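Local coordinates for uncharacterized protein (Escherichia coli O157:H7, PDB 4ZV9), which is of unknown function but belongs to the dienelactone hydrolase family of the alpha/beta-hydrolase clan and is probably a hydrolase, at residues Y19-G30 / L73-V81. Sequence-based numbering, arbitrary orientation.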
ATOM      1  N   TYR A  19       7.248 -14.251   6.552  1.00 28.12           N
ATOM      2  CA  TYR A  19       6.637 -14.992   5.449  1.00 28.16           C
ATOM      3  C   TYR A  19       7.703 -15.217   4.377  1.00 29.17           C
ATOM      4  O   TYR A  19       8.694 -14.486   4.334  1.00 28.74           O
ATOM      5  CB  TYR A  19       5.427 -14.222   4.899  1.00 28.18           C
ATOM      6  CG  TYR A  19       5.787 -12.921   4.224  1.00 28.09           C
ATOM      7  CD1 TYR A  19       5.875 -11.733   4.945  1.00 26.62           C
ATOM      8  CD2 TYR A  19       6.068 -12.880   2.863  1.00 28.10           C
ATOM      9  CE1 TYR A  19       6.213 -10.541   4.318  1.00 26.09           C
ATOM     10  CE2 TYR A  19       6.408 -11.692   2.237  1.00 27.27           C
ATOM     11  CZ  TYR A  19       6.476 -10.529   2.968  1.00 26.04           C
ATOM     12  OH  TYR A  19       6.841  -9.364   2.349  1.00 27.81           O
ATOM     13  N   PRO A  20       7.519 -16.223   3.518  1.00 30.73           N
ATOM     14  CA  PRO A  20       8.543 -16.492   2.520  1.00 31.57           C
ATOM     15  C   PRO A  20       8.499 -15.598   1.285  1.00 31.76           C
ATOM     16  O   PRO A  20       7.421 -15.292   0.756  1.00 31.56           O
ATOM     17  CB  PRO A  20       8.288 -17.957   2.147  1.00 33.72           C
ATOM     18  CG  PRO A  20       6.828 -18.141   2.359  1.00 34.03           C
ATOM     19  CD  PRO A  20       6.434 -17.222   3.485  1.00 32.13           C
ATOM     20  N   SER A  21       9.683 -15.208   0.824  1.00 31.53           N
ATOM     21  CA  SER A  21       9.847 -14.428  -0.401  1.00 31.09           C
ATOM     22  C   SER A  21      11.028 -15.053  -1.136  1.00 33.02           C
ATOM     23  O   SER A  21      12.145 -14.525  -1.087  1.00 31.84           O
ATOM     24  CB  SER A  21      10.104 -12.959  -0.075  1.00 29.51           C
ATOM     25  OG  SER A  21      10.262 -12.191  -1.257  1.00 28.30           O
ATOM     26  N   PRO A  22      10.786 -16.181  -1.826  1.00 36.47           N
ATOM     27  CA  PRO A  22      11.871 -16.922  -2.499  1.00 39.31           C
ATOM     28  C   PRO A  22      12.628 -16.149  -3.571  1.00 41.00           C
ATOM     29  O   PRO A  22      13.785 -16.465  -3.842  1.00 43.88           O
ATOM     30  CB  PRO A  22      11.165 -18.156  -3.090  1.00 41.29           C
ATOM     31  CG  PRO A  22       9.716 -17.822  -3.122  1.00 39.84           C
ATOM     32  CD  PRO A  22       9.465 -16.787  -2.072  1.00 37.82           C
ATOM     33  N   ASN A  23      11.995 -15.151  -4.182  1.00 39.66           N
ATOM     34  CA  ASN A  23      12.646 -14.335  -5.213  1.00 39.71           C
ATOM     35  C   ASN A  23      13.019 -12.957  -4.684  1.00 37.48           C
ATOM     36  O   ASN A  23      13.424 -12.086  -5.437  1.00 36.72           O
ATOM     37  CB  ASN A  23      11.708 -14.195  -6.400  1.00 40.71           C
ATOM     38  CG  ASN A  23      11.294 -15.538  -6.950  1.00 43.74           C
ATOM     39  OD1 ASN A  23      10.113 -15.840  -7.027  1.00 45.19           O
ATOM     40  ND2 ASN A  23      12.263 -16.371  -7.282  1.00 46.29           N
ATOM     41  N   GLY A  24      12.899 -12.782  -3.375  1.00 36.64           N
ATOM     42  CA  GLY A  24      13.252 -11.538  -2.725  1.00 36.05           C
ATOM     43  C   GLY A  24      14.294 -11.812  -1.662  1.00 38.58           C
ATOM     44  O   GLY A  24      15.345 -12.382  -1.958  1.00 39.58           O
ATOM     45  N   HIS A  25      13.988 -11.473  -0.416  1.00 37.15           N
ATOM     46  CA  HIS A  25      14.973 -11.628   0.657  1.00 39.01           C
ATOM     47  C   HIS A  25      14.768 -12.854   1.549  1.00 39.01           C
ATOM     48  O   HIS A  25      15.240 -12.876   2.676  1.00 41.88           O
ATOM     49  CB  HIS A  25      15.031 -10.337   1.474  1.00 37.78           C
ATOM     50  CG  HIS A  25      15.538  -9.170   0.685  1.00 38.97           C
ATOM     51  ND1 HIS A  25      14.700  -8.219   0.136  1.00 38.47           N
ATOM     52  CD2 HIS A  25      16.794  -8.827   0.308  1.00 39.96           C
ATOM     53  CE1 HIS A  25      15.422  -7.329  -0.525  1.00 39.66           C
ATOM     54  NE2 HIS A  25      16.697  -7.668  -0.424  1.00 40.38           N
ATOM     55  N   GLY A  26      14.090 -13.879   1.037  1.00 37.53           N
ATOM     56  CA  GLY A  26      13.881 -15.109   1.801  1.00 39.50           C
ATOM     57  C   GLY A  26      12.770 -15.006   2.837  1.00 40.26           C
ATOM     58  O   GLY A  26      11.612 -14.861   2.472  1.00 45.50           O
ATOM     59  N   GLU A  27      13.103 -15.098   4.124  1.00 41.95           N
ATOM     60  CA  GLU A  27      12.088 -15.001   5.167  1.00 41.69           C
ATOM     61  C   GLU A  27      11.962 -13.545   5.559  1.00 39.84           C
ATOM     62  O   GLU A  27      12.837 -13.032   6.237  1.00 48.89           O
ATOM     63  CB  GLU A  27      12.450 -15.819   6.413  1.00 44.03           C
ATOM     64  CG  GLU A  27      12.401 -17.336   6.265  1.00 50.64           C
ATOM     65  CD  GLU A  27      11.069 -17.835   5.725  1.00 53.32           C
ATOM     66  OE1 GLU A  27      10.011 -17.489   6.287  1.00 53.40           O
ATOM     67  OE2 GLU A  27      11.079 -18.580   4.732  1.00 63.68           O
ATOM     68  N   VAL A  28      10.847 -12.919   5.191  1.00 31.80           N
ATOM     69  CA  VAL A  28      10.640 -11.500   5.396  1.00 28.77           C
ATOM     70  C   VAL A  28       9.698 -11.203   6.575  1.00 28.37           C
ATOM     71  O   VAL A  28       8.638 -11.806   6.709  1.00 28.33           O
ATOM     72  CB  VAL A  28      10.044 -10.860   4.137  1.00 28.40           C
ATOM     73  CG1 VAL A  28       9.840  -9.361   4.318  1.00 26.40           C
ATOM     74  CG2 VAL A  28      10.947 -11.123   2.934  1.00 29.04           C
ATOM     75  N   ARG A  29      10.096 -10.241   7.398  1.00 26.09           N
ATOM     76  CA  ARG A  29       9.306  -9.814   8.546  1.00 25.91           C
ATOM     77  C   ARG A  29       8.223  -8.844   8.094  1.00 23.77           C
ATOM     78  O   ARG A  29       8.466  -7.994   7.231  1.00 25.54           O
ATOM     79  CB  ARG A  29      10.239  -9.123   9.527  1.00 27.10           C
ATOM     80  CG  ARG A  29       9.599  -8.356  10.675  1.00 29.19           C
ATOM     81  CD  ARG A  29      10.702  -7.801  11.568  1.00 32.41           C
ATOM     82  NE  ARG A  29      10.254  -6.798  12.535  1.00 33.66           N
ATOM     83  CZ  ARG A  29       9.923  -7.053  13.803  1.00 32.51           C
ATOM     84  NH1 ARG A  29       9.932  -8.285  14.282  1.00 33.71           N
ATOM     85  NH2 ARG A  29       9.558  -6.055  14.596  1.00 32.10           N
ATOM     86  N   GLY A  30       7.041  -8.964   8.683  1.00 21.76           N
ATOM     87  CA  GLY A  30       5.933  -8.074   8.398  1.00 21.79           C
ATOM     88  C   GLY A  30       5.055  -7.847   9.623  1.00 22.30           C
ATOM     89  O   GLY A  30       5.034  -8.671  10.539  1.00 23.00           O
ATOM     90  N   LEU A  73      -1.376  -6.593   6.044  1.00 20.08           N
ATOM     91  CA  LEU A  73       0.008  -7.021   6.168  1.00 20.90           C
ATOM     92  C   LEU A  73       0.903  -5.943   5.579  1.00 22.88           C
ATOM     93  O   LEU A  73       0.755  -5.582   4.406  1.00 22.92           O
ATOM     94  CB  LEU A  73       0.248  -8.330   5.451  1.00 20.98           C
ATOM     95  CG  LEU A  73       1.704  -8.805   5.406  1.00 19.64           C
ATOM     96  CD1 LEU A  73       2.316  -8.979   6.798  1.00 20.66           C
ATOM     97  CD2 LEU A  73       1.798 -10.111   4.651  1.00 20.57           C
ATOM     98  N   ALA A  74       1.794  -5.404   6.405  1.00 20.10           N
ATOM     99  CA  ALA A  74       2.753  -4.375   6.005  1.00 21.16           C
ATOM    100  C   ALA A  74       4.160  -4.943   6.126  1.00 23.80           C
ATOM    101  O   ALA A  74       4.701  -5.024   7.235  1.00 22.03           O
ATOM    102  CB  ALA A  74       2.604  -3.143   6.893  1.00 22.31           C
ATOM    103  N   PRO A  75       4.756  -5.380   5.002  1.00 23.48           N
ATOM    104  CA  PRO A  75       6.101  -5.939   5.089  1.00 22.43           C
ATOM    105  C   PRO A  75       7.167  -4.910   5.460  1.00 22.68           C
ATOM    106  O   PRO A  75       6.984  -3.709   5.218  1.00 22.59           O
ATOM    107  CB  PRO A  75       6.346  -6.471   3.660  1.00 23.63           C
ATOM    108  CG  PRO A  75       5.003  -6.687   3.089  1.00 22.71           C
ATOM    109  CD  PRO A  75       4.172  -5.568   3.666  1.00 24.84           C
ATOM    110  N   ASP A  76       8.292  -5.392   5.983  1.00 25.57           N
ATOM    111  CA  ASP A  76       9.436  -4.544   6.270  1.00 27.86           C
ATOM    112  C   ASP A  76      10.513  -4.687   5.185  1.00 28.85           C
ATOM    113  O   ASP A  76      11.276  -5.672   5.137  1.00 30.29           O
ATOM    114  CB  ASP A  76      10.043  -4.876   7.632  1.00 36.53           C
ATOM    115  CG  ASP A  76      11.086  -3.858   8.066  1.00 46.17           C
ATOM    116  OD1 ASP A  76      11.377  -2.896   7.311  1.00 47.50           O
ATOM    117  OD2 ASP A  76      11.614  -4.044   9.171  1.00 58.04           O
ATOM    118  N   GLY A  77      10.596  -3.675   4.341  1.00 24.54           N
ATOM    119  CA  GLY A  77      11.551  -3.666   3.233  1.00 29.25           C
ATOM    120  C   GLY A  77      12.996  -3.504   3.656  1.00 29.06           C
ATOM    121  O   GLY A  77      13.908  -3.668   2.841  1.00 27.71           O
ATOM    122  N   LEU A  78      13.210  -3.153   4.923  1.00 27.61           N
ATOM    123  CA  LEU A  78      14.564  -3.045   5.455  1.00 30.72           C
ATOM    124  C   LEU A  78      14.970  -4.267   6.254  1.00 30.06           C
ATOM    125  O   LEU A  78      15.998  -4.246   6.930  1.00 27.60           O
ATOM    126  CB  LEU A  78      14.686  -1.797   6.327  1.00 30.04           C
ATOM    127  CG  LEU A  78      14.461  -0.473   5.594  1.00 31.39           C
ATOM    128  CD1 LEU A  78      14.698   0.698   6.542  1.00 32.16           C
ATOM    129  CD2 LEU A  78      15.378  -0.357   4.371  1.00 34.00           C
ATOM    130  N   ASN A  79      14.203  -5.350   6.157  1.00 29.94           N
ATOM    131  CA  ASN A  79      14.491  -6.523   6.975  1.00 29.01           C
ATOM    132  C   ASN A  79      15.859  -7.132   6.714  1.00 33.82           C
ATOM    133  O   ASN A  79      16.461  -7.708   7.618  1.00 32.63           O
ATOM    134  CB  ASN A  79      13.409  -7.577   6.825  1.00 32.27           C
ATOM    135  CG  ASN A  79      13.501  -8.657   7.896  1.00 31.05           C
ATOM    136  OD1 ASN A  79      13.660  -8.367   9.092  1.00 38.26           O
ATOM    137  ND2 ASN A  79      13.372  -9.892   7.485  1.00 29.30           N
ATOM    138  N   SER A  80      16.371  -6.987   5.494  1.00 33.20           N
ATOM    139  CA  SER A  80      17.675  -7.549   5.150  1.00 33.91           C
ATOM    140  C   SER A  80      18.855  -6.723   5.681  1.00 35.83           C
ATOM    141  O   SER A  80      19.990  -7.174   5.615  1.00 37.76           O
ATOM    142  CB  SER A  80      17.817  -7.686   3.626  1.00 33.48           C
ATOM    143  OG  SER A  80      17.773  -6.427   2.968  1.00 32.99           O
ATOM    144  N   VAL A  81      18.595  -5.498   6.138  1.00 36.03           N
ATOM    145  CA  VAL A  81      19.652  -4.612   6.622  1.00 34.99           C
ATOM    146  C   VAL A  81      19.362  -4.119   8.047  1.00 35.98           C
ATOM    147  O   VAL A  81      19.683  -2.979   8.390  1.00 34.71           O
ATOM    148  CB  VAL A  81      19.906  -3.430   5.640  1.00 37.59           C
ATOM    149  CG1 VAL A  81      20.559  -3.922   4.345  1.00 38.24           C
ATOM    150  CG2 VAL A  81      18.623  -2.671   5.313  1.00 35.99           C
TER
HETATM  151  O   HOH W   1      10.481  -3.499  11.418  1.00 35.55           O
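The ring of Tyr-19 meets Pro-75 obliquely: its OH lies 3.2 Å from Pro-75 CB, while Val-28 CB sits over one ring face, offset toward the rim. Chi1 of 67° sets the Tyr-19 ring between its own backbone N and carbonyl carbon, and the hydroxyl ends beside the proline, where it hydrogen-bonds to the backbone O of Asp-106 in helix 100-116. The imidazole of His-25 has Ser-80 OG above one face, 3.6 Å from the plane and toward the rim; its ND1 is hydrogen-bonded to Asp-106 OD2. At the edge of the Arg-29 guanidinium, in its plane, lies water 1, and the side chain also makes a cation-pi contact with Tyr-16. This water donates to Asp-76 OD2 (2.6 Å) and accepts a weak bond from Arg-29 NE, between opposite charges whose NE and OD2 stand 4.6 Å apart.

Between the backbones, Asp-76 N donates to Arg-29 O at 2.9 Å with an N-H...O angle of 159°. It adjoins the antiparallel non-hydrogen-bonded pair Gly-30 and Pro-75, which joins strand 28-35 to the end of strand 71-75 in the mixed central sheet, consistent with an alpha/beta-hydrolase fold; helix 100-116 packs against Pro-75 and Val-28. Beyond the strand, Asp-76 OD1 accepts from Leu-78 N at 3.0 Å, from above the carboxylate plane, forming an Asx turn within the type I turn Asp-76 to Asn-79.

The Asp-76 carboxylate thus divides its work: OD1 shapes the turn leaving the strand, and OD2 holds a water that only weakly engages Arg-29 NE. Any attraction between the two charges is therefore probably modest, alongside the direct backbone bond.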